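Long-range contacts in kappa-carrageenase (Zobellia galactanivorans, PDB 5OCR), which probably hydrolyses kappa-carrageenan, a sulphated galactan of red algae, through the family 16 glycoside hydrolase part of a longer protein: residues D29-N34 and M275-V280; E103-G108 and F200-C205; S118-S123 and T134-I139; G89-Y94 and V235-G240. One frame throughout, in Å; residues are numbered along the deposited sequence. Where two conformers were deposited one is given.

Interaction 1. Residues D29-N34 and M275-V280; sequences DEFNKN and MYVDYV. With MG (magnesium ion), chain F.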
loop_
_atom_site.group_PDB
_atom_site.type_symbol
_atom_site.label_atom_id
_atom_site.label_comp_id
_atom_site.label_asym_id
_atom_site.label_seq_id
_atom_site.Cartn_x
_atom_site.Cartn_y
_atom_site.Cartn_z
ATOM N N ASP A 29 -15.384 3.608 2.986
ATOM C CA ASP A 29 -15.719 3.395 4.390
ATOM C C ASP A 29 -15.234 4.637 5.139
ATOM O O ASP A 29 -14.034 5.016 5.016
ATOM C CB ASP A 29 -15.019 2.113 4.887
ATOM C CG ASP A 29 -15.695 1.500 6.151
ATOM O OD1 ASP A 29 -16.183 2.285 7.041
ATOM O OD2 ASP A 29 -15.653 0.240 6.237
ATOM N N GLU A 30 -16.125 5.260 5.914
ATOM C CA GLU A 30 -15.721 6.425 6.804
ATOM C C GLU A 30 -15.319 5.939 8.191
ATOM O O GLU A 30 -14.915 6.753 9.046
ATOM C CB GLU A 30 -16.890 7.384 6.977
ATOM C CG GLU A 30 -17.429 7.921 5.663
ATOM C CD GLU A 30 -16.454 8.803 4.895
ATOM O OE1 GLU A 30 -15.821 9.689 5.556
ATOM O OE2 GLU A 30 -16.386 8.718 3.600
ATOM N N PHE A 31 -15.405 4.621 8.398
ATOM C CA PHE A 31 -14.941 4.030 9.692
ATOM C C PHE A 31 -15.623 4.620 10.910
ATOM O O PHE A 31 -15.032 4.687 11.996
ATOM C CB PHE A 31 -13.428 4.117 9.832
ATOM C CG PHE A 31 -12.699 3.341 8.728
ATOM C CD1 PHE A 31 -12.954 1.979 8.524
ATOM C CD2 PHE A 31 -11.861 4.033 7.826
ATOM C CE1 PHE A 31 -12.311 1.295 7.492
ATOM C CE2 PHE A 31 -11.253 3.327 6.749
ATOM C CZ PHE A 31 -11.502 1.981 6.585
ATOM N N ASN A 32 -16.878 4.987 10.709
ATOM C CA ASN A 32 -17.678 5.522 11.833
ATOM C C ASN A 32 -18.186 4.407 12.723
ATOM O O ASN A 32 -18.533 4.697 13.849
ATOM C CB ASN A 32 -18.807 6.286 11.213
ATOM C CG ASN A 32 -18.349 7.683 10.848
ATOM O OD1 ASN A 32 -17.366 8.223 11.459
ATOM N ND2 ASN A 32 -19.001 8.278 9.925
ATOM N N LYS A 33 -18.133 3.147 12.260
ATOM C CA LYS A 33 -18.544 2.006 13.085
ATOM C C LYS A 33 -17.373 1.335 13.760
ATOM O O LYS A 33 -16.387 1.012 13.101
ATOM C CB LYS A 33 -19.237 0.932 12.313
ATOM C CG LYS A 33 -20.229 1.393 11.286
ATOM C CD LYS A 33 -21.234 2.336 11.900
ATOM C CE LYS A 33 -22.483 1.549 12.243
ATOM N NZ LYS A 33 -23.542 2.035 11.325
ATOM N N ASN A 34 -17.485 1.083 15.056
ATOM C CA ASN A 34 -16.388 0.376 15.660
ATOM C C ASN A 34 -16.261 -1.095 15.221
ATOM O O ASN A 34 -15.116 -1.590 15.200
ATOM C CB ASN A 34 -16.390 0.490 17.172
ATOM C CG ASN A 34 -16.362 1.921 17.638
ATOM O OD1 ASN A 34 -15.506 2.737 17.233
ATOM N ND2 ASN A 34 -17.296 2.234 18.534
ATOM N N MET A 275 -0.480 2.621 11.991
ATOM C CA MET A 275 -1.022 3.660 11.066
ATOM C C MET A 275 -2.498 3.896 11.343
ATOM O O MET A 275 -3.174 3.035 11.900
ATOM C CB MET A 275 -0.820 3.309 9.550
ATOM C CG MET A 275 -1.580 2.019 9.181
ATOM S SD MET A 275 -1.281 1.528 7.477
ATOM C CE MET A 275 -2.231 2.732 6.568
ATOM N N TYR A 276 -3.014 5.033 10.888
ATOM C CA TYR A 276 -4.423 5.388 11.144
ATOM C C TYR A 276 -5.069 5.841 9.853
ATOM O O TYR A 276 -4.451 6.604 9.031
ATOM C CB TYR A 276 -4.469 6.594 12.136
ATOM C CG TYR A 276 -3.851 6.201 13.434
ATOM C CD1 TYR A 276 -4.651 5.592 14.422
ATOM C CD2 TYR A 276 -2.487 6.417 13.693
ATOM C CE1 TYR A 276 -4.056 5.200 15.659
ATOM C CE2 TYR A 276 -1.895 6.004 14.919
ATOM C CZ TYR A 276 -2.706 5.405 15.863
ATOM O OH TYR A 276 -2.147 5.068 17.061
ATOM N N VAL A 277 -6.315 5.451 9.648
ATOM C CA VAL A 277 -7.004 5.836 8.437
ATOM C C VAL A 277 -8.371 6.453 8.837
ATOM O O VAL A 277 -9.207 5.767 9.486
ATOM C CB VAL A 277 -7.257 4.594 7.555
ATOM C CG1 VAL A 277 -7.928 5.029 6.250
ATOM C CG2 VAL A 277 -5.971 3.783 7.235
ATOM N N ASP A 278 -8.628 7.688 8.399
ATOM C CA ASP A 278 -9.897 8.327 8.671
ATOM C C ASP A 278 -10.923 7.891 7.665
ATOM O O ASP A 278 -12.085 7.686 8.038
ATOM C CB ASP A 278 -9.659 9.870 8.654
ATOM C CG ASP A 278 -10.890 10.702 9.164
ATOM O OD1 ASP A 278 -11.781 10.159 9.803
ATOM O OD2 ASP A 278 -10.963 11.875 8.799
ATOM N N TYR A 279 -10.586 7.731 6.409
ATOM C CA TYR A 279 -11.587 7.186 5.440
ATOM C C TYR A 279 -10.846 6.604 4.246
ATOM O O TYR A 279 -9.653 6.908 4.016
ATOM C CB TYR A 279 -12.579 8.286 4.980
ATOM C CG TYR A 279 -11.981 9.401 4.128
ATOM C CD1 TYR A 279 -11.490 9.186 2.814
ATOM C CD2 TYR A 279 -11.922 10.680 4.652
ATOM C CE1 TYR A 279 -10.972 10.243 2.063
ATOM C CE2 TYR A 279 -11.373 11.731 3.930
ATOM C CZ TYR A 279 -10.912 11.509 2.620
ATOM O OH TYR A 279 -10.411 12.542 1.862
ATOM N N VAL A 280 -11.591 5.780 3.507
ATOM C CA VAL A 280 -11.202 5.373 2.170
ATOM C C VAL A 280 -12.399 5.573 1.318
ATOM O O VAL A 280 -13.559 5.229 1.711
ATOM C CB VAL A 280 -10.634 3.958 2.105
ATOM C CG1 VAL A 280 -11.644 2.913 2.698
ATOM C CG2 VAL A 280 -10.251 3.623 0.637
HETATM MG MG MG F . -13.614 8.463 9.697
HETATM O O HOH W 1 -14.610 10.109 7.923
HETATM O O HOH W 2 -15.477 9.579 10.734
#

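Interaction 2. Residues E103-G108 and F200-C205; sequences EAKIQG and FHIYGC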
loop_
_atom_site.group_PDB
_atom_site.type_symbol
_atom_site.label_atom_id
_atom_site.label_comp_id
_atom_site.label_asym_id
_atom_site.label_seq_id
_atom_site.Cartn_x
_atom_site.Cartn_y
_atom_site.Cartn_z
ATOM N N GLU A 103 -9.096 7.238 -2.929
ATOM C CA GLU A 103 -8.528 8.223 -2.006
ATOM C C GLU A 103 -8.601 7.722 -0.597
ATOM O O GLU A 103 -9.633 7.058 -0.256
ATOM C CB GLU A 103 -9.461 9.479 -2.148
ATOM C CG GLU A 103 -8.875 10.701 -1.364
ATOM C CD GLU A 103 -9.737 11.973 -1.549
ATOM O OE1 GLU A 103 -9.601 12.583 -2.635
ATOM O OE2 GLU A 103 -10.517 12.309 -0.624
ATOM N N ALA A 104 -7.576 7.994 0.210
ATOM C CA ALA A 104 -7.599 7.673 1.617
ATOM C C ALA A 104 -6.944 8.755 2.387
ATOM O O ALA A 104 -6.033 9.451 1.896
ATOM C CB ALA A 104 -6.874 6.299 1.789
ATOM N N LYS A 105 -7.487 8.977 3.570
ATOM C CA LYS A 105 -6.877 9.970 4.505
ATOM C C LYS A 105 -6.150 9.208 5.617
ATOM O O LYS A 105 -6.752 8.393 6.387
ATOM C CB LYS A 105 -7.984 10.950 5.016
ATOM C CG LYS A 105 -7.507 11.940 6.151
ATOM C CD LYS A 105 -8.734 12.811 6.436
ATOM C CE LYS A 105 -8.504 13.645 7.654
ATOM N NZ LYS A 105 -9.860 14.234 7.859
ATOM N N ILE A 106 -4.837 9.383 5.631
ATOM C CA ILE A 106 -3.955 8.481 6.400
ATOM C C ILE A 106 -2.946 9.235 7.234
ATOM O O ILE A 106 -2.340 10.263 6.753
ATOM C CB ILE A 106 -3.174 7.549 5.395
ATOM C CG1 ILE A 106 -4.130 6.594 4.613
ATOM C CG2 ILE A 106 -2.017 6.764 6.173
ATOM C CD1 ILE A 106 -3.435 5.989 3.372
ATOM N N GLN A 107 -2.734 8.754 8.470
ATOM C CA GLN A 107 -1.566 9.240 9.187
ATOM C C GLN A 107 -0.610 8.069 9.406
ATOM O O GLN A 107 -1.042 6.942 9.672
ATOM C CB GLN A 107 -2.060 9.713 10.580
ATOM C CG GLN A 107 -0.901 10.053 11.559
ATOM C CD GLN A 107 -1.381 10.793 12.811
ATOM O OE1 GLN A 107 -2.303 11.666 12.775
ATOM N NE2 GLN A 107 -0.839 10.388 13.948
ATOM N N GLY A 108 0.674 8.360 9.294
ATOM C CA GLY A 108 1.707 7.309 9.389
ATOM C C GLY A 108 1.972 6.890 10.824
ATOM O O GLY A 108 1.203 7.139 11.736
ATOM N N PHE A 200 -2.688 13.588 9.597
ATOM C CA PHE A 200 -3.420 12.916 8.478
ATOM C C PHE A 200 -3.253 13.725 7.238
ATOM O O PHE A 200 -3.433 14.969 7.274
ATOM C CB PHE A 200 -4.973 12.857 8.787
ATOM C CG PHE A 200 -5.297 11.798 9.807
ATOM C CD1 PHE A 200 -5.214 12.094 11.201
ATOM C CD2 PHE A 200 -5.695 10.520 9.417
ATOM C CE1 PHE A 200 -5.458 11.147 12.190
ATOM C CE2 PHE A 200 -5.945 9.521 10.420
ATOM C CZ PHE A 200 -5.875 9.858 11.816
ATOM N N HIS A 201 -3.086 13.051 6.105
ATOM C CA HIS A 201 -3.129 13.716 4.802
ATOM C C HIS A 201 -3.874 12.897 3.829
ATOM O O HIS A 201 -4.181 11.723 4.080
ATOM C CB HIS A 201 -1.661 13.908 4.289
ATOM C CG HIS A 201 -0.885 14.797 5.218
ATOM N ND1 HIS A 201 -0.841 16.152 5.058
ATOM C CD2 HIS A 201 -0.179 14.503 6.364
ATOM C CE1 HIS A 201 -0.134 16.682 6.069
ATOM N NE2 HIS A 201 0.293 15.652 6.862
ATOM N N ILE A 202 -4.153 13.470 2.661
ATOM C CA ILE A 202 -5.052 12.842 1.682
ATOM C C ILE A 202 -4.243 12.337 0.541
ATOM O O ILE A 202 -3.508 13.142 -0.098
ATOM C CB ILE A 202 -6.054 13.898 1.110
ATOM C CG1 ILE A 202 -6.764 14.653 2.227
ATOM C CG2 ILE A 202 -7.056 13.240 0.145
ATOM C CD1 ILE A 202 -7.567 13.834 3.188
ATOM N N TYR A 203 -4.377 11.035 0.274
ATOM C CA TYR A 203 -3.597 10.396 -0.780
ATOM C C TYR A 203 -4.565 9.905 -1.816
ATOM O O TYR A 203 -5.463 9.100 -1.504
ATOM C CB TYR A 203 -2.718 9.259 -0.174
ATOM C CG TYR A 203 -1.754 9.758 0.876
ATOM C CD1 TYR A 203 -0.522 10.382 0.485
ATOM C CD2 TYR A 203 -2.119 9.740 2.244
ATOM C CE1 TYR A 203 0.320 10.809 1.444
ATOM C CE2 TYR A 203 -1.252 10.247 3.231
ATOM C CZ TYR A 203 -0.032 10.799 2.765
ATOM O OH TYR A 203 0.896 11.280 3.612
ATOM N N GLY A 204 -4.412 10.374 -3.069
ATOM C CA GLY A 204 -5.439 10.057 -4.125
ATOM C C GLY A 204 -4.795 9.550 -5.358
ATOM O O GLY A 204 -3.644 9.886 -5.647
ATOM N N CYS A 205 -5.560 8.819 -6.151
ATOM C CA CYS A 205 -5.053 8.338 -7.447
ATOM C C CYS A 205 -6.218 8.266 -8.424
ATOM O O CYS A 205 -7.264 7.561 -8.108
ATOM C CB CYS A 205 -4.490 6.946 -7.320
ATOM S SG CYS A 205 -3.554 6.368 -8.748
HETATM O O HOH W 3 0.259 11.056 6.313
#

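Interaction 3. Residues S118-S123 and T134-I139; sequences SFWLYS and TVYSEI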
loop_
_atom_site.group_PDB
_atom_site.type_symbol
_atom_site.label_atom_id
_atom_site.label_comp_id
_atom_site.label_asym_id
_atom_site.label_seq_id
_atom_site.Cartn_x
_atom_site.Cartn_y
_atom_site.Cartn_z
ATOM N N SER A 118 0.674 2.033 3.795
ATOM C CA SER A 118 0.511 1.983 2.333
ATOM C C SER A 118 -0.955 1.987 1.957
ATOM O O SER A 118 -1.841 1.483 2.719
ATOM C CB SER A 118 1.232 0.769 1.717
ATOM O OG SER A 118 0.565 -0.446 2.022
ATOM N N PHE A 119 -1.250 2.655 0.825
ATOM C CA PHE A 119 -2.599 2.552 0.214
ATOM C C PHE A 119 -2.306 2.102 -1.220
ATOM O O PHE A 119 -1.499 2.738 -1.927
ATOM C CB PHE A 119 -3.196 3.981 0.223
ATOM C CG PHE A 119 -4.517 4.114 -0.488
ATOM C CD1 PHE A 119 -5.538 3.075 -0.421
ATOM C CD2 PHE A 119 -4.877 5.363 -1.069
ATOM C CE1 PHE A 119 -6.775 3.314 -1.037
ATOM C CE2 PHE A 119 -6.123 5.557 -1.654
ATOM C CZ PHE A 119 -7.084 4.526 -1.647
ATOM N N TRP A 120 -2.947 1.022 -1.683
ATOM C CA TRP A 120 -2.487 0.456 -2.954
ATOM C C TRP A 120 -3.547 -0.442 -3.535
ATOM O O TRP A 120 -4.484 -0.857 -2.824
ATOM C CB TRP A 120 -1.133 -0.278 -2.769
ATOM C CG TRP A 120 -1.097 -1.364 -1.720
ATOM C CD1 TRP A 120 -1.304 -1.242 -0.313
ATOM C CD2 TRP A 120 -0.824 -2.778 -1.959
ATOM N NE1 TRP A 120 -1.146 -2.455 0.281
ATOM C CE2 TRP A 120 -0.903 -3.438 -0.667
ATOM C CE3 TRP A 120 -0.489 -3.525 -3.091
ATOM C CZ2 TRP A 120 -0.609 -4.824 -0.512
ATOM C CZ3 TRP A 120 -0.296 -4.947 -2.954
ATOM C CH2 TRP A 120 -0.322 -5.578 -1.700
ATOM N N LEU A 121 -3.438 -0.687 -4.833
ATOM C CA LEU A 121 -4.470 -1.462 -5.594
ATOM C C LEU A 121 -3.694 -2.621 -6.192
ATOM O O LEU A 121 -2.621 -2.417 -6.724
ATOM C CB LEU A 121 -5.120 -0.608 -6.726
ATOM C CG LEU A 121 -5.331 0.890 -6.320
ATOM C CD1 LEU A 121 -5.765 1.729 -7.525
ATOM C CD2 LEU A 121 -6.386 0.978 -5.210
ATOM N N TYR A 122 -4.200 -3.886 -6.142
ATOM C CA TYR A 122 -3.417 -4.943 -6.750
ATOM C C TYR A 122 -4.355 -6.045 -7.235
ATOM O O TYR A 122 -5.461 -6.216 -6.706
ATOM C CB TYR A 122 -2.330 -5.533 -5.844
ATOM C CG TYR A 122 -2.798 -6.469 -4.762
ATOM C CD1 TYR A 122 -3.523 -5.991 -3.657
ATOM C CD2 TYR A 122 -2.473 -7.798 -4.827
ATOM C CE1 TYR A 122 -3.934 -6.845 -2.627
ATOM C CE2 TYR A 122 -2.842 -8.657 -3.816
ATOM C CZ TYR A 122 -3.592 -8.186 -2.731
ATOM O OH TYR A 122 -3.965 -9.110 -1.782
ATOM N N SER A 123 -3.903 -6.721 -8.309
ATOM C CA SER A 123 -4.700 -7.855 -8.871
ATOM C C SER A 123 -4.238 -9.199 -8.447
ATOM O O SER A 123 -3.246 -9.354 -7.762
ATOM C CB SER A 123 -4.572 -7.929 -10.378
ATOM O OG SER A 123 -3.210 -8.118 -10.793
ATOM N N THR A 134 -0.516 -8.623 -19.538
ATOM C CA THR A 134 -0.234 -8.397 -18.086
ATOM C C THR A 134 -0.703 -9.565 -17.273
ATOM O O THR A 134 -1.847 -9.945 -17.401
ATOM C CB THR A 134 -1.030 -7.147 -17.654
ATOM O OG1 THR A 134 -0.569 -6.027 -18.407
ATOM C CG2 THR A 134 -0.801 -6.820 -16.125
ATOM N N VAL A 135 0.195 -10.126 -16.472
ATOM C CA VAL A 135 -0.089 -11.209 -15.509
ATOM C C VAL A 135 -0.587 -10.584 -14.195
ATOM O O VAL A 135 -1.454 -11.135 -13.553
ATOM C CB VAL A 135 1.265 -11.940 -15.307
ATOM C CG1 VAL A 135 1.267 -12.916 -14.115
ATOM C CG2 VAL A 135 1.629 -12.651 -16.619
ATOM N N TYR A 136 0.028 -9.463 -13.802
ATOM C CA TYR A 136 -0.236 -8.919 -12.465
ATOM C C TYR A 136 -0.107 -7.403 -12.582
ATOM O O TYR A 136 0.826 -6.914 -13.244
ATOM C CB TYR A 136 0.850 -9.433 -11.522
ATOM C CG TYR A 136 0.869 -8.705 -10.135
ATOM C CD1 TYR A 136 -0.059 -9.033 -9.178
ATOM C CD2 TYR A 136 1.809 -7.695 -9.854
ATOM C CE1 TYR A 136 -0.034 -8.429 -7.883
ATOM C CE2 TYR A 136 1.884 -7.116 -8.582
ATOM C CZ TYR A 136 0.907 -7.415 -7.638
ATOM O OH TYR A 136 0.955 -6.815 -6.351
ATOM N N SER A 137 -1.034 -6.676 -11.964
ATOM C CA SER A 137 -1.050 -5.181 -12.000
ATOM C C SER A 137 -1.064 -4.660 -10.553
ATOM O O SER A 137 -1.970 -5.125 -9.766
ATOM C CB SER A 137 -2.385 -4.723 -12.640
ATOM O OG SER A 137 -2.291 -4.844 -14.039
ATOM N N GLU A 138 -0.189 -3.690 -10.216
ATOM C CA GLU A 138 -0.208 -3.128 -8.877
ATOM C C GLU A 138 0.008 -1.610 -9.056
ATOM O O GLU A 138 0.953 -1.235 -9.687
ATOM C CB GLU A 138 0.916 -3.692 -8.051
ATOM C CG GLU A 138 0.978 -3.008 -6.680
ATOM C CD GLU A 138 2.090 -3.596 -5.820
ATOM O OE1 GLU A 138 2.384 -4.819 -6.004
ATOM O OE2 GLU A 138 2.645 -2.866 -4.937
ATOM N N ILE A 139 -0.861 -0.806 -8.464
ATOM C CA ILE A 139 -0.677 0.644 -8.371
ATOM C C ILE A 139 -0.536 1.022 -6.882
ATOM O O ILE A 139 -1.480 0.862 -6.064
ATOM C CB ILE A 139 -1.951 1.373 -8.956
ATOM C CG1 ILE A 139 -2.161 0.971 -10.437
ATOM C CG2 ILE A 139 -1.727 2.910 -8.739
ATOM C CD1 ILE A 139 -3.386 1.645 -11.059
#

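Interaction 4. Residues G89-Y94 and V235-G240; sequences GIFKSY and VTLSLG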
loop_
_atom_site.group_PDB
_atom_site.type_symbol
_atom_site.label_atom_id
_atom_site.label_comp_id
_atom_site.label_asym_id
_atom_site.label_seq_id
_atom_site.Cartn_x
_atom_site.Cartn_y
_atom_site.Cartn_z
ATOM N N GLY A 89 -1.810 -5.611 10.085
ATOM C CA GLY A 89 -3.257 -5.489 9.797
ATOM C C GLY A 89 -3.492 -4.916 8.406
ATOM O O GLY A 89 -2.614 -4.211 7.878
ATOM N N ILE A 90 -4.646 -5.210 7.792
ATOM C CA ILE A 90 -4.855 -4.883 6.381
ATOM C C ILE A 90 -6.341 -4.764 6.098
ATOM O O ILE A 90 -7.082 -5.596 6.581
ATOM C CB ILE A 90 -4.187 -5.881 5.424
ATOM C CG1 ILE A 90 -4.590 -5.598 3.946
ATOM C CG2 ILE A 90 -4.521 -7.351 5.797
ATOM C CD1 ILE A 90 -3.674 -6.328 2.926
ATOM N N PHE A 91 -6.757 -3.692 5.411
ATOM C CA PHE A 91 -8.062 -3.634 4.809
ATOM C C PHE A 91 -7.924 -3.914 3.331
ATOM O O PHE A 91 -7.244 -3.146 2.609
ATOM C CB PHE A 91 -8.683 -2.230 4.931
ATOM C CG PHE A 91 -9.151 -1.903 6.298
ATOM C CD1 PHE A 91 -10.356 -2.413 6.776
ATOM C CD2 PHE A 91 -8.422 -1.057 7.096
ATOM C CE1 PHE A 91 -10.803 -2.097 8.082
ATOM C CE2 PHE A 91 -8.902 -0.717 8.364
ATOM C CZ PHE A 91 -10.088 -1.251 8.863
ATOM N N LYS A 92 -8.482 -5.038 2.880
ATOM C CA LYS A 92 -8.477 -5.430 1.416
ATOM C C LYS A 92 -9.895 -5.576 0.965
ATOM O O LYS A 92 -10.662 -6.407 1.512
ATOM C CB LYS A 92 -7.702 -6.703 1.202
ATOM C CG LYS A 92 -7.681 -7.039 -0.321
ATOM C CD LYS A 92 -7.042 -8.444 -0.493
ATOM C CE LYS A 92 -7.216 -8.751 -1.998
ATOM N NZ LYS A 92 -6.626 -10.139 -2.219
ATOM N N SER A 93 -10.328 -4.761 -0.003
ATOM C CA SER A 93 -11.734 -4.889 -0.436
ATOM C C SER A 93 -12.016 -6.265 -1.096
ATOM O O SER A 93 -11.206 -6.779 -1.925
ATOM C CB SER A 93 -12.175 -3.759 -1.368
ATOM O OG SER A 93 -11.429 -3.796 -2.598
ATOM N N TYR A 94 -13.193 -6.822 -0.831
ATOM C CA TYR A 94 -13.580 -7.942 -1.690
ATOM C C TYR A 94 -13.794 -7.480 -3.132
ATOM O O TYR A 94 -13.472 -8.227 -4.098
ATOM C CB TYR A 94 -14.843 -8.630 -1.172
ATOM C CG TYR A 94 -14.528 -9.589 -0.087
ATOM C CD1 TYR A 94 -14.129 -10.875 -0.358
ATOM C CD2 TYR A 94 -14.654 -9.204 1.241
ATOM C CE1 TYR A 94 -13.834 -11.749 0.683
ATOM C CE2 TYR A 94 -14.369 -10.054 2.269
ATOM C CZ TYR A 94 -13.940 -11.315 1.994
ATOM O OH TYR A 94 -13.627 -12.131 3.002
ATOM N N VAL A 235 -8.837 -2.981 -3.538
ATOM C CA VAL A 235 -8.461 -1.663 -2.888
ATOM C C VAL A 235 -7.885 -1.974 -1.509
ATOM O O VAL A 235 -8.533 -2.643 -0.714
ATOM C CB VAL A 235 -9.668 -0.688 -2.747
ATOM C CG1 VAL A 235 -9.243 0.622 -1.977
ATOM C CG2 VAL A 235 -10.208 -0.408 -4.145
ATOM N N THR A 236 -6.642 -1.518 -1.225
ATOM C CA THR A 236 -5.872 -2.102 -0.057
ATOM C C THR A 236 -5.294 -1.025 0.816
ATOM O O THR A 236 -4.663 -0.135 0.280
ATOM C CB THR A 236 -4.797 -3.063 -0.541
ATOM O OG1 THR A 236 -5.435 -3.995 -1.488
ATOM C CG2 THR A 236 -4.243 -3.894 0.697
ATOM N N LEU A 237 -5.507 -1.112 2.131
ATOM C CA LEU A 237 -4.723 -0.273 3.087
ATOM C C LEU A 237 -3.991 -1.250 4.003
ATOM O O LEU A 237 -4.638 -2.152 4.616
ATOM C CB LEU A 237 -5.713 0.536 3.915
ATOM C CG LEU A 237 -6.555 1.597 3.201
ATOM C CD1 LEU A 237 -7.906 1.814 3.935
ATOM C CD2 LEU A 237 -5.731 2.861 3.107
ATOM N N SER A 238 -2.677 -1.113 4.110
ATOM C CA SER A 238 -1.978 -2.081 4.974
ATOM C C SER A 238 -0.720 -1.436 5.566
ATOM O O SER A 238 -0.179 -0.456 5.028
ATOM C CB SER A 238 -1.661 -3.292 4.156
ATOM O OG SER A 238 -0.758 -2.968 3.084
ATOM N N LEU A 239 -0.222 -2.066 6.636
ATOM C CA LEU A 239 1.006 -1.599 7.303
ATOM C C LEU A 239 2.106 -2.670 7.054
ATOM O O LEU A 239 2.019 -3.797 7.572
ATOM C CB LEU A 239 0.751 -1.311 8.822
ATOM C CG LEU A 239 1.970 -0.778 9.551
ATOM C CD1 LEU A 239 2.451 0.594 9.007
ATOM C CD2 LEU A 239 1.561 -0.636 11.036
ATOM N N GLY A 240 3.077 -2.330 6.213
ATOM C CA GLY A 240 4.121 -3.261 5.825
ATOM C C GLY A 240 5.305 -3.208 6.753
ATOM O O GLY A 240 5.446 -2.230 7.522
#

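Interaction 1. Residues D29-N34 and M275-V280
Asp29 and Val280 form a single antiparallel hydrogen-bonded pair: Asp29 N donates to Val280 O at 2.8 Å, and Val280 N returns a bond to Asp29 O at 3.0 Å. Just beyond it, strand 273-285 turns a corner at Asp278, and Glu30 O comes within 3.1 Å of Asp278 O. Two carbonyl oxygens so close would repel each other, but both bind a magnesium ion, which lies 2.2 Å from Glu30 O and 2.4 Å from Asp278 O. Asp278 has its CG anti to the backbone N (chi1 -171°), which brings OD1 to the same ion; Gly66 O and a water are further ligands. OD2 of this carboxylate makes a salt bridge to Lys105. Asp29 suits its place because OD1 accepts from Phe31 N at 2.8 Å, closing an Asx turn. The carboxylate of Glu30 lies alongside Tyr279, with OE2 paired to Arg281. Phe31 points at the strand, where its CE2 meets Val277 CG1 at 3.8 Å, its CZ reaches Val280 CG1, and Asp278 O sits at the ring edge. An alanine in place of Phe31 would probably open a gap beside Val277 and Val280 and leave the metal-binding turn less firmly seated. With oxygen ligands drawn from separate parts of the chain, the ion ties the loop after strand 21-23 to the beta-jellyroll, consistent with a structural role.

Interaction 2. Residues E103-G108 and F200-C205
Phe200 and Gln107 meet at one end of an antiparallel strand pair of the beta-jellyroll. Gln107 CB stands 3.7 Å from the centroid of the Phe200 ring and 3° off its normal, a CH-pi contact over the face. Because Gln107 CG is anti to the backbone N (chi1 171°) and its chain extended, OE1 reaches the CD1 and CE1 side of the ring. Extended Lys105 crosses Phe200 at about a right angle, its long aliphatic part putting CG 3.8 Å from Phe200 CB. Ile202 spans its two neighbours, CG2 against Glu103 CD at 3.4 Å and CD1 in a tight 3.4 Å contact with Lys105 CB. Glu103 OE2 goes on to bond Tyr279 OH. On the other face Tyr203 crosses Ile106, CE2 lying 4.0 Å from Ile106 CB. Paired hydrogen bonds join Ala104 to Tyr203 and Ile106 to His201. Ile106 O takes His201 N from 42° above its carbonyl plane, and a water 2.8 Å from this oxygen also lies 2.8 Å from Tyr203 OH.

Interaction 3. Residues S118-S123 and T134-I139
Ser123 and Ser137 join the loop end of a beta hairpin, strands 115-122 and 134-144. Ser123 N donates to Ser137 O at 2.9 Å. In return, Ser137 N finds the hydroxyl Ser123 OG at 2.9 Å, nearly straight at 170°, where a regular strand would offer a carbonyl oxygen. Ser123 OG reaches it from between its own backbone N and carbonyl carbon (chi1 60°). Farther along, Leu121 and Ile139 exchange two backbone bonds, and their branched apolar side chains pack on the buried face, CD1 of Leu121 4.1 Å from CB of Ile139. Tyr122 and Glu138 share the other face. There Tyr136 OH makes a very short bond, 2.5 Å, to Glu138 OE1 and also rests against Tyr122 CB. The Trp120 indole lies obliquely to the Glu138 carboxylate, with planes 51° apart and CE3 3.7 Å from OE2, and sets its CH2 over the rim of one Tyr122 face. Glu138 opens the Glu-x-Asp-x-x-Glu motif characteristic of family 16, and its OE2 bonds a glycerol, probably from the crystallisation liquor, that may mark a pocket. In the next shell, Phe125 stacks on Tyr136, Arg231 NE bonds Ser123 OG, and a classic beta bulge at Val135 and Tyr136 faces Val167. The indole is itself secured from strand 233-241, where Ser238 OG is hydrogen-bonded to Trp120 NE1.

Interaction 4. Residues G89-Y94 and V235-G240
Ser93 OG is gripped twice: it accepts from Val235 N at 2.9 Å and is also hydrogen-bonded to Gln95 O. The small hydroxyl thus does the work of a backbone carbonyl where strand 86-97 begins to turn away, while Ser93 N still donates to Val235 O at 2.9 Å. An alanine here would probably leave both Val235 N and Gln95 O without these mates and make this end of the pairing less secure. Phe91 and Leu237 follow as a hydrogen-bonded pair, joined by Phe91 N to Leu237 O and by Leu237 N to Phe91 O, both at 2.7 Å. Leu239 N to Gly89 O, at 3.4 Å, is only weak. On one face Ile90 has CG1 anti to the backbone N (chi1 173°), carrying CD1 into a tight 3.3 Å contact with Thr236 CG2; its CG1 also lies against Ser238 CB. Lys92 runs extended alongside Thr236 until NZ bonds Asn46 O and Tyr122 OH. The opposite face is apolar: Phe91 meets Phe31 and, edge-to-face, Trp41, while Leu237 packs on Val277 and Val280 of strand 273-285. Ile90, Lys92, Thr236 and Ser238 thus make a mixed face, while Phe91 and Leu237 turn to the apolar interior, as expected for the beta-jellyroll of family 16.

Overall arrangement
The eight segments follow a concentric order along the chain: 29-34 pairs with 275-280 outermost, 89-94 with 235-240 comes next, then 103-108 with 200-205, and the hairpin of interaction 3 is innermost. Strands 115-122 and 233-241 are neighbours, joining interactions 3 and 4, centres about 12 Å apart; strands 100-107 and 273-285 likewise join interactions 1 and 2, centres about 11 Å apart. Between these layers, Phe119 packs on Ala104, and Leu237 on both Ala104 and Ile106. Interactions 1 and 3, centres about 22 Å apart, are the most widely separated pair, placing the magnesium site well away from the glycerol beside Glu138. Early and late chain thus close one family 16 jellyroll.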